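Local coordinates for probable signal peptide protein (Ralstonia solanacearum, PDB 2QGU) that binds a phospholipid, here dipalmitoyl phosphatidylethanolamine, and probably carries phospholipids across the periplasm, at residues Q94-D99 against G193-L198; Q119-K124 against V137-N142; L150-E155 against Y164-S169. The protein carries 13 engineered substitutions. One frame throughout, in Å; residues are numbered along the deposited sequence. Where two conformers were deposited one is given.

Contact 1 (Q94-D99 against G193-L198)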
# COMPACT_ATOMS: atom_id res chain seq x y z
N GLN A 94 9.29 -15.46 -2.98
CA GLN A 94 9.29 -14.00 -2.98
C GLN A 94 8.12 -13.45 -3.79
O GLN A 94 7.45 -12.51 -3.36
CB GLN A 94 10.62 -13.46 -3.52
CG GLN A 94 11.77 -13.58 -2.53
CD GLN A 94 13.10 -13.14 -3.12
OE1 GLN A 94 13.21 -12.93 -4.33
NE2 GLN A 94 14.11 -13.01 -2.28
N GLN A 95 7.86 -14.04 -4.95
CA GLN A 95 6.73 -13.64 -5.78
C GLN A 95 5.39 -13.97 -5.12
O GLN A 95 4.48 -13.14 -5.09
CB GLN A 95 6.82 -14.27 -7.18
CG GLN A 95 5.81 -13.70 -8.17
CD GLN A 95 6.01 -12.21 -8.39
OE1 GLN A 95 5.14 -11.39 -8.05
NE2 GLN A 95 7.16 -11.84 -8.93
N GLN A 96 5.28 -15.18 -4.57
CA GLN A 96 4.05 -15.60 -3.90
C GLN A 96 3.71 -14.71 -2.71
O GLN A 96 2.55 -14.37 -2.50
CB GLN A 96 4.14 -17.06 -3.45
CG GLN A 96 4.22 -18.05 -4.60
CD GLN A 96 4.49 -19.47 -4.15
OE1 GLN A 96 4.82 -19.73 -3.00
NE2 GLN A 96 4.34 -20.40 -5.08
N ILE A 97 4.74 -14.37 -1.93
CA ILE A 97 4.57 -13.49 -0.77
C ILE A 97 4.16 -12.07 -1.18
O ILE A 97 3.25 -11.50 -0.59
CB ILE A 97 5.80 -13.52 0.16
CG1 ILE A 97 5.89 -14.90 0.84
CG2 ILE A 97 5.73 -12.42 1.23
CD1 ILE A 97 7.24 -15.23 1.45
N GLN A 98 4.83 -11.51 -2.18
CA GLN A 98 4.42 -10.20 -2.69
C GLN A 98 2.96 -10.21 -3.15
O GLN A 98 2.19 -9.32 -2.80
CB GLN A 98 5.33 -9.71 -3.82
CG GLN A 98 5.04 -8.27 -4.22
CD GLN A 98 5.81 -7.78 -5.44
OE1 GLN A 98 5.36 -6.86 -6.12
NE2 GLN A 98 6.96 -8.37 -5.70
N ASP A 99 2.58 -11.23 -3.92
CA ASP A 99 1.22 -11.34 -4.43
C ASP A 99 0.20 -11.52 -3.31
O ASP A 99 -0.86 -10.89 -3.32
CB ASP A 99 1.11 -12.48 -5.45
CG ASP A 99 1.90 -12.21 -6.73
OD1 ASP A 99 2.38 -11.08 -6.93
OD2 ASP A 99 2.04 -13.15 -7.54
N GLY A 193 6.13 -21.02 6.42
CA GLY A 193 5.10 -20.66 7.40
C GLY A 193 4.40 -19.36 7.06
O GLY A 193 3.19 -19.23 7.23
N LEU A 194 5.17 -18.39 6.56
CA LEU A 194 4.60 -17.11 6.15
C LEU A 194 3.67 -17.25 4.94
O LEU A 194 2.60 -16.64 4.91
CB LEU A 194 5.69 -16.08 5.89
CG LEU A 194 5.17 -14.70 5.46
CD1 LEU A 194 4.25 -14.09 6.52
CD2 LEU A 194 6.30 -13.76 5.15
N VAL A 195 4.08 -18.05 3.96
CA VAL A 195 3.22 -18.33 2.80
C VAL A 195 1.89 -18.93 3.26
O VAL A 195 0.82 -18.51 2.83
CB VAL A 195 3.93 -19.26 1.78
CG1 VAL A 195 2.99 -19.66 0.64
CG2 VAL A 195 5.19 -18.60 1.23
N GLN A 196 1.97 -19.92 4.16
CA GLN A 196 0.78 -20.54 4.74
C GLN A 196 -0.11 -19.51 5.44
O GLN A 196 -1.33 -19.51 5.26
CB GLN A 196 1.22 -21.63 5.72
CG GLN A 196 0.09 -22.43 6.36
CD GLN A 196 0.59 -23.39 7.43
OE1 GLN A 196 1.20 -22.97 8.42
NE2 GLN A 196 0.34 -24.68 7.23
N PHE A 197 0.50 -18.65 6.25
CA PHE A 197 -0.21 -17.60 6.97
C PHE A 197 -0.93 -16.64 6.02
O PHE A 197 -2.09 -16.29 6.24
CB PHE A 197 0.77 -16.84 7.87
CG PHE A 197 0.20 -15.59 8.51
CD1 PHE A 197 -0.61 -15.68 9.63
CD2 PHE A 197 0.53 -14.34 8.01
CE1 PHE A 197 -1.12 -14.53 10.23
CE2 PHE A 197 0.03 -13.18 8.60
CZ PHE A 197 -0.79 -13.28 9.71
N LEU A 198 -0.23 -16.21 4.97
CA LEU A 198 -0.86 -15.30 4.00
C LEU A 198 -2.04 -15.95 3.30
O LEU A 198 -3.07 -15.31 3.08
CB LEU A 198 0.17 -14.75 3.01
CG LEU A 198 1.18 -13.76 3.61
CD1 LEU A 198 2.25 -13.41 2.58
CD2 LEU A 198 0.51 -12.49 4.13
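Ile97 on one helix meets Leu194, Val195 and Leu198 on the other, and this one branched side chain carries most of the contact. The axes of segments 94-99 and 193-198 approach to 9.9 Å and run in nearly the same direction, 30° apart. From CB of Ile97 the methyl CG2 lies anti to the backbone N and rests against CD1 of Leu198, 3.9 Å away. The other branch starts beside the backbone N, where CG1 of Ile97 packs on CG2 of Val195 at 3.8 Å. Its tip, CD1 of Ile97, then reaches CD2 of Leu194 at 4.1 Å while still touching the same valine methyl. Ile97 crosses all three partners at about a right angle. Leu198 CD1 also lies 3.8 Å from the backbone O of Ile97, so this methyl touches both main chain and side chain. At the exposed margin the extended Gln96 brings OE1 only to loose van der Waals range of Val195 CG1. Ile97 also touches Met82 of helix 74-82, and Leu194 touches Phe181 of helix 173-188. This is apolar helix-helix packing between helices 91-114 and 191-206, in the helical part of the MlaC fold.

Contact 2 (Q119-K124 against V137-N142). Engineered in segment 119-124: Ala122 (natural residue Ser). With PEF (di-palmitoyl-3-sn-phosphatidylethanolamine), chain B.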
# COMPACT_ATOMS: atom_id res chain seq x y z
N GLN A 119 -14.55 12.79 -0.59
CA GLN A 119 -13.24 13.04 0.02
C GLN A 119 -12.35 13.91 -0.84
O GLN A 119 -12.26 13.71 -2.05
CB GLN A 119 -12.50 11.74 0.33
CG GLN A 119 -13.00 11.02 1.56
CD GLN A 119 -14.17 10.11 1.29
OE1 GLN A 119 -14.74 10.12 0.19
NE2 GLN A 119 -14.54 9.32 2.28
N THR A 120 -11.71 14.87 -0.19
CA THR A 120 -10.68 15.70 -0.81
C THR A 120 -9.42 15.57 0.05
O THR A 120 -9.49 15.14 1.20
CB THR A 120 -11.10 17.18 -0.89
OG1 THR A 120 -11.41 17.66 0.42
CG2 THR A 120 -12.32 17.36 -1.81
N VAL A 121 -8.28 15.96 -0.51
CA VAL A 121 -7.01 15.81 0.20
C VAL A 121 -6.18 17.09 0.13
O VAL A 121 -6.06 17.72 -0.93
CB VAL A 121 -6.21 14.57 -0.32
CG1 VAL A 121 -6.03 14.62 -1.83
CG2 VAL A 121 -4.87 14.44 0.39
N ALA A 122 -5.62 17.47 1.27
CA ALA A 122 -4.74 18.62 1.38
C ALA A 122 -3.36 18.10 1.74
O ALA A 122 -3.23 17.18 2.56
CB ALA A 122 -5.24 19.57 2.44
N TYR A 123 -2.33 18.67 1.11
CA TYR A 123 -0.95 18.28 1.38
C TYR A 123 -0.28 19.25 2.34
O TYR A 123 -0.45 20.47 2.24
CB TYR A 123 -0.16 18.09 0.07
CG TYR A 123 -0.68 16.86 -0.63
CD1 TYR A 123 -0.10 15.61 -0.39
CD2 TYR A 123 -1.81 16.92 -1.43
CE1 TYR A 123 -0.61 14.46 -0.98
CE2 TYR A 123 -2.34 15.77 -2.01
CZ TYR A 123 -1.73 14.55 -1.78
OH TYR A 123 -2.27 13.42 -2.36
N LYS A 124 0.45 18.68 3.29
CA LYS A 124 1.27 19.46 4.20
C LYS A 124 2.56 19.86 3.46
O LYS A 124 2.87 19.31 2.40
CB LYS A 124 1.55 18.65 5.47
CG LYS A 124 0.29 18.37 6.30
CD LYS A 124 0.61 17.47 7.47
CE LYS A 124 -0.66 17.22 8.28
NZ LYS A 124 -0.37 16.33 9.44
N VAL A 137 6.01 12.29 2.13
CA VAL A 137 4.96 13.23 1.73
C VAL A 137 3.80 13.07 2.71
O VAL A 137 3.32 11.95 2.93
CB VAL A 137 4.48 12.95 0.28
CG1 VAL A 137 3.26 13.79 -0.08
CG2 VAL A 137 5.62 13.18 -0.71
N ARG A 138 3.38 14.18 3.31
CA ARG A 138 2.34 14.14 4.34
C ARG A 138 1.06 14.80 3.85
O ARG A 138 1.10 15.82 3.17
CB ARG A 138 2.83 14.80 5.63
CG ARG A 138 4.14 14.22 6.18
CD ARG A 138 4.41 14.70 7.60
NE ARG A 138 3.40 14.16 8.52
CZ ARG A 138 2.98 14.77 9.62
NH1 ARG A 138 3.45 15.96 9.97
NH2 ARG A 138 2.06 14.18 10.37
N SER A 139 -0.08 14.21 4.21
CA SER A 139 -1.36 14.70 3.72
C SER A 139 -2.48 14.45 4.72
O SER A 139 -2.34 13.66 5.66
CB SER A 139 -1.72 14.06 2.38
OG SER A 139 -2.28 12.76 2.54
N THR A 140 -3.60 15.15 4.51
CA THR A 140 -4.80 14.99 5.31
C THR A 140 -5.99 14.85 4.38
O THR A 140 -6.26 15.74 3.56
CB THR A 140 -5.05 16.21 6.23
OG1 THR A 140 -3.87 16.53 6.98
CG2 THR A 140 -6.20 15.93 7.19
N VAL A 141 -6.69 13.73 4.49
CA VAL A 141 -7.93 13.50 3.75
C VAL A 141 -9.08 14.06 4.58
O VAL A 141 -9.16 13.80 5.78
CB VAL A 141 -8.16 11.99 3.50
CG1 VAL A 141 -9.46 11.74 2.75
CG2 VAL A 141 -6.99 11.39 2.72
N ASN A 142 -9.96 14.83 3.94
CA ASN A 142 -11.21 15.20 4.59
C ASN A 142 -12.22 14.07 4.42
O ASN A 142 -12.76 13.88 3.33
CB ASN A 142 -11.78 16.51 4.03
CG ASN A 142 -13.13 16.85 4.64
OD1 ASN A 142 -13.42 16.46 5.77
ND2 ASN A 142 -13.96 17.56 3.88
C2 PEF B . -11.63 5.34 6.19
C1 PEF B . -12.60 5.43 7.36
N PEF B . -17.19 2.57 9.83
C3 PEF B . -11.94 6.45 5.19
C4 PEF B . -14.89 3.07 9.14
C5 PEF B . -15.78 2.48 10.23
C10 PEF B . -9.60 4.29 6.69
C11 PEF B . -8.09 4.33 6.88
C12 PEF B . -7.42 4.93 5.64
C13 PEF B . -7.52 3.94 4.49
C14 PEF B . -6.63 4.35 3.33
C15 PEF B . -6.70 3.29 2.23
C16 PEF B . -5.60 3.50 1.21
C17 PEF B . -5.47 2.29 0.28
C18 PEF B . -4.51 1.26 0.87
C19 PEF B . -3.60 0.69 -0.21
C20 PEF B . -4.27 -0.49 -0.92
C21 PEF B . -3.39 -1.02 -2.06
C22 PEF B . -2.24 -1.87 -1.50
C23 PEF B . -1.51 -2.59 -2.63
C24 PEF B . -0.27 -1.82 -3.07
C25 PEF B . 0.15 -2.20 -4.48
C30 PEF B . -11.10 7.48 3.29
C31 PEF B . -10.34 7.69 2.13
C32 PEF B . -9.64 6.60 1.63
C33 PEF B . -9.10 6.91 0.22
C34 PEF B . -7.59 7.23 0.21
C35 PEF B . -6.91 6.82 -1.11
C36 PEF B . -5.52 6.76 -0.97
C37 PEF B . -4.88 6.22 -2.09
C38 PEF B . -3.49 6.19 -1.89
C39 PEF B . -2.74 5.47 -3.02
C40 PEF B . -1.27 5.20 -2.65
C41 PEF B . -1.10 3.87 -1.90
C42 PEF B . 0.34 3.34 -2.00
C43 PEF B . 0.62 2.30 -0.91
C44 PEF B . 2.02 1.68 -1.07
C45 PEF B . 2.30 0.64 0.02
O4 PEF B . -10.18 3.21 6.55
O5 PEF B . -11.71 8.45 3.72
O2 PEF B . -10.28 5.48 6.67
O3 PEF B . -11.19 6.29 3.96
O1P PEF B . -15.31 6.75 8.08
O2P PEF B . -16.34 4.63 7.08
O3P PEF B . -13.89 4.98 6.94
O4P PEF B . -14.99 4.51 9.16
P PEF B . -15.22 5.30 7.78
O HOH W 1 -13.92 16.73 1.01
O HOH W 2 -3.05 11.55 0.14
O HOH W 3 -0.42 13.85 7.89
O HOH W 4 -3.16 14.90 8.96
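Ala122, an engineered residue, and Thr140 form an antiparallel hydrogen-bonded pair, flanked by the non-hydrogen-bonded pairs Val121-Val141 and Tyr123-Ser139. Ala122 N donates to Thr140 O at 2.9 Å and Thr140 N to Ala122 O at 2.8 Å, while Lys124 N continues the ladder to Arg138 O. On the face of Tyr123 and Ser139, the tyrosine has CG beside its backbone N (chi1 -69°), and its ring lies obliquely by the other strand, with CE1 3.6 Å from Ser139 CB and CD1 3.8 Å from Val137 CG1. Ser139 OG bonds to Leu150 O, and one water donates to both Ser139 OG and Tyr123 OH. The two strands make the first hairpin of the antiparallel sheet of this MlaC, NTF2-clan protein, and strand 120-123 is the outermost strand on its side within the chain. At the other end, extended Lys124 carries NZ over one face of the Arg138 guanidinium, 3.4 Å from NH2. The likely repulsion of these like charges may be eased by the salt bridge of Arg138 NE to Asp151, and two waters link Lys124 NZ to Ser139 O and Thr140 OG1. At the Gln119 end, Gln119 NE2 gives the lipid's ester carbonyl oxygen O5 a weak, bent hydrogen bond of 3.3 Å and also bonds to Asn143 OD1, while Gln119 OE1 accepts from Arg117 N.

Contact 3 (L150-E155 against Y164-S169). Engineered in segment 150-155: Val154 (natural residue Met). With PEF (di-palmitoyl-3-sn-phosphatidylethanolamine), chain B.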
# COMPACT_ATOMS: atom_id res chain seq x y z
N LEU A 150 -2.74 10.71 6.03
CA LEU A 150 -2.08 9.71 5.20
C LEU A 150 -0.73 10.24 4.81
O LEU A 150 -0.64 11.27 4.15
CB LEU A 150 -2.90 9.36 3.94
CG LEU A 150 -4.25 8.64 4.11
CD1 LEU A 150 -4.89 8.41 2.74
CD2 LEU A 150 -4.11 7.33 4.88
N ASP A 151 0.32 9.54 5.23
CA ASP A 151 1.68 9.91 4.82
C ASP A 151 2.26 8.81 3.95
O ASP A 151 1.82 7.66 4.03
CB ASP A 151 2.60 10.14 6.03
CG ASP A 151 2.14 11.28 6.93
OD1 ASP A 151 1.21 12.03 6.56
OD2 ASP A 151 2.75 11.41 8.01
N TYR A 152 3.25 9.16 3.14
CA TYR A 152 3.81 8.23 2.16
C TYR A 152 5.32 8.30 2.19
O TYR A 152 5.88 9.39 2.28
CB TYR A 152 3.35 8.60 0.75
CG TYR A 152 1.86 8.70 0.63
CD1 TYR A 152 1.10 7.60 0.24
CD2 TYR A 152 1.19 9.89 0.91
CE1 TYR A 152 -0.27 7.68 0.13
CE2 TYR A 152 -0.20 9.99 0.81
CZ TYR A 152 -0.92 8.87 0.41
OH TYR A 152 -2.30 8.91 0.30
N ARG A 153 5.97 7.14 2.11
CA ARG A 153 7.40 7.10 1.83
C ARG A 153 7.58 6.96 0.33
O ARG A 153 6.92 6.13 -0.31
CB ARG A 153 8.10 5.96 2.58
CG ARG A 153 8.17 6.17 4.08
CD ARG A 153 9.34 5.42 4.71
NE ARG A 153 9.41 5.67 6.15
CZ ARG A 153 10.04 6.69 6.71
NH1 ARG A 153 10.69 7.59 5.97
NH2 ARG A 153 10.03 6.82 8.03
N VAL A 154 8.46 7.78 -0.23
CA VAL A 154 8.64 7.85 -1.67
C VAL A 154 10.13 7.80 -1.98
O VAL A 154 10.92 8.50 -1.36
CB VAL A 154 8.01 9.13 -2.29
CG1 VAL A 154 7.62 8.89 -3.73
CG2 VAL A 154 6.78 9.60 -1.48
N GLU A 155 10.49 6.94 -2.94
CA GLU A 155 11.89 6.79 -3.33
C GLU A 155 12.06 7.09 -4.81
O GLU A 155 11.26 6.63 -5.63
CB GLU A 155 12.39 5.38 -3.02
CG GLU A 155 13.87 5.19 -3.38
CD GLU A 155 14.36 3.75 -3.28
OE1 GLU A 155 13.56 2.83 -3.02
OE2 GLU A 155 15.58 3.56 -3.48
N TYR A 164 6.57 3.55 -1.60
CA TYR A 164 6.85 2.21 -1.07
C TYR A 164 6.32 1.96 0.34
O TYR A 164 6.48 0.87 0.88
CB TYR A 164 8.34 1.87 -1.18
CG TYR A 164 9.24 2.64 -0.24
CD1 TYR A 164 9.80 3.87 -0.62
CD2 TYR A 164 9.54 2.14 1.02
CE1 TYR A 164 10.62 4.58 0.25
CE2 TYR A 164 10.37 2.84 1.89
CZ TYR A 164 10.91 4.05 1.50
OH TYR A 164 11.73 4.73 2.38
N ASP A 165 5.67 2.96 0.94
CA ASP A 165 5.03 2.76 2.23
C ASP A 165 3.96 3.81 2.43
O ASP A 165 4.00 4.88 1.82
CB ASP A 165 6.06 2.86 3.36
CG ASP A 165 5.70 2.03 4.58
OD1 ASP A 165 4.62 1.39 4.61
OD2 ASP A 165 6.51 2.01 5.52
N ILE A 166 2.99 3.47 3.27
CA ILE A 166 1.89 4.38 3.62
C ILE A 166 1.68 4.33 5.12
O ILE A 166 1.83 3.27 5.74
CB ILE A 166 0.59 4.05 2.83
CG1 ILE A 166 -0.47 5.16 3.01
CG2 ILE A 166 0.04 2.66 3.20
CD1 ILE A 166 -1.67 5.04 2.07
N ASN A 167 1.37 5.49 5.69
CA ASN A 167 1.15 5.62 7.12
C ASN A 167 -0.33 5.90 7.36
O ASN A 167 -0.85 6.90 6.88
CB ASN A 167 2.03 6.74 7.68
CG ASN A 167 1.95 6.85 9.18
OD1 ASN A 167 0.90 7.19 9.74
ND2 ASN A 167 3.06 6.57 9.86
N ILE A 168 -0.98 4.98 8.07
CA ILE A 168 -2.42 5.02 8.32
C ILE A 168 -2.62 4.92 9.83
O ILE A 168 -2.03 4.04 10.46
CB ILE A 168 -3.16 3.85 7.63
CG1 ILE A 168 -2.97 3.91 6.11
CG2 ILE A 168 -4.64 3.82 8.00
CD1 ILE A 168 -3.46 2.65 5.38
N SER A 169 -3.43 5.81 10.38
CA SER A 169 -3.66 5.86 11.83
C SER A 169 -2.34 5.94 12.61
O SER A 169 -2.18 5.33 13.67
CB SER A 169 -4.52 4.67 12.29
OG SER A 169 -5.78 4.65 11.64
C2 PEF B . -11.63 5.34 6.19
C1 PEF B . -12.60 5.43 7.36
N PEF B . -17.19 2.57 9.83
C3 PEF B . -11.94 6.45 5.19
C4 PEF B . -14.89 3.07 9.14
C5 PEF B . -15.78 2.48 10.23
C10 PEF B . -9.60 4.29 6.69
C11 PEF B . -8.09 4.33 6.88
C12 PEF B . -7.42 4.93 5.64
C13 PEF B . -7.52 3.94 4.49
C14 PEF B . -6.63 4.35 3.33
C15 PEF B . -6.70 3.29 2.23
C16 PEF B . -5.60 3.50 1.21
C17 PEF B . -5.47 2.29 0.28
C18 PEF B . -4.51 1.26 0.87
C19 PEF B . -3.60 0.69 -0.21
C20 PEF B . -4.27 -0.49 -0.92
C21 PEF B . -3.39 -1.02 -2.06
C22 PEF B . -2.24 -1.87 -1.50
C23 PEF B . -1.51 -2.59 -2.63
C24 PEF B . -0.27 -1.82 -3.07
C25 PEF B . 0.15 -2.20 -4.48
C30 PEF B . -11.10 7.48 3.29
C31 PEF B . -10.34 7.69 2.13
C32 PEF B . -9.64 6.60 1.63
C33 PEF B . -9.10 6.91 0.22
C34 PEF B . -7.59 7.23 0.21
C35 PEF B . -6.91 6.82 -1.11
C36 PEF B . -5.52 6.76 -0.97
C37 PEF B . -4.88 6.22 -2.09
C38 PEF B . -3.49 6.19 -1.89
C39 PEF B . -2.74 5.47 -3.02
C40 PEF B . -1.27 5.20 -2.65
C41 PEF B . -1.10 3.87 -1.90
C42 PEF B . 0.34 3.34 -2.00
C43 PEF B . 0.62 2.30 -0.91
C44 PEF B . 2.02 1.68 -1.07
C45 PEF B . 2.30 0.64 0.02
O4 PEF B . -10.18 3.21 6.55
O5 PEF B . -11.71 8.45 3.72
O2 PEF B . -10.28 5.48 6.67
O3 PEF B . -11.19 6.29 3.96
O1P PEF B . -15.31 6.75 8.08
O2P PEF B . -16.34 4.63 7.08
O3P PEF B . -13.89 4.98 6.94
O4P PEF B . -14.99 4.51 9.16
P PEF B . -15.22 5.30 7.78
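Tyr152 runs alongside Ile166, with CE1 of the ring 3.6 Å from CD1 of the isoleucine. Next to them Leu150 turns CD2 onto CG1 of Ile168 at 3.8 Å. The same side chains also meet the acyl chains of the phospholipid: Ile168 CG2 touches lipid C11 at 3.7 Å, Leu150 CD1 lies near C34, and the hydroxyl oxygen of Tyr152 lies against C38. Behind this row the backbones pair in antiparallel fashion, with Asn167 N bonded to Asp151 O, Arg153 N to Asp165 O, and Tyr164 N to Arg153 O at 2.9 Å. Buried Asp165 N has no partner in the model.

Farther out, Tyr164 holds CG between its own backbone N and carbonyl carbon (chi1 71°), and its ring lies across Arg153. Arg153 CB sits over one face of it, 3.8 Å from the ring centre and 22° off the normal, a CH-pi contact. Tyr164 OH bonds to Asp134. On the face that carries Asp151, Arg153, Asp165 and Asn167, Asp165 OD1 receives Ile166 N from above the carboxylate plane, at 3.0 Å, and OD2 bonds to Ser174. Arg153 makes a cation-pi contact with Trp172, and farther along the strand Glu155 forms a salt bridge to Arg76. The hairpin of strands 146-157 and 160-168 thus has a polar face, of those four residues, while the other lines the acyl-chain pocket of this MlaC-family fold.

Contacts 2 and 3 belong to one antiparallel sheet, in which strands 134-143 and 146-157 are neighbours; the centres of the two contacts are 12 Å apart and both touch the phospholipid. They follow each other along the chain, and Val141 CG2 packs on Leu150 CD1 where they meet. Contact 1 stands apart among the helices, its centre about 32 Å from that of contact 2 and 22 Å from that of contact 3. It brings together helix 91-114, which leads into strand 120-123, and helix 191-206, which comes after the sheet, so both hairpins lie between its two segments in sequence. The fold thereby combines a sheet that lines the lipid pocket with a helix pair, 91-114 and 191-206, whose contact lies away from the sheet.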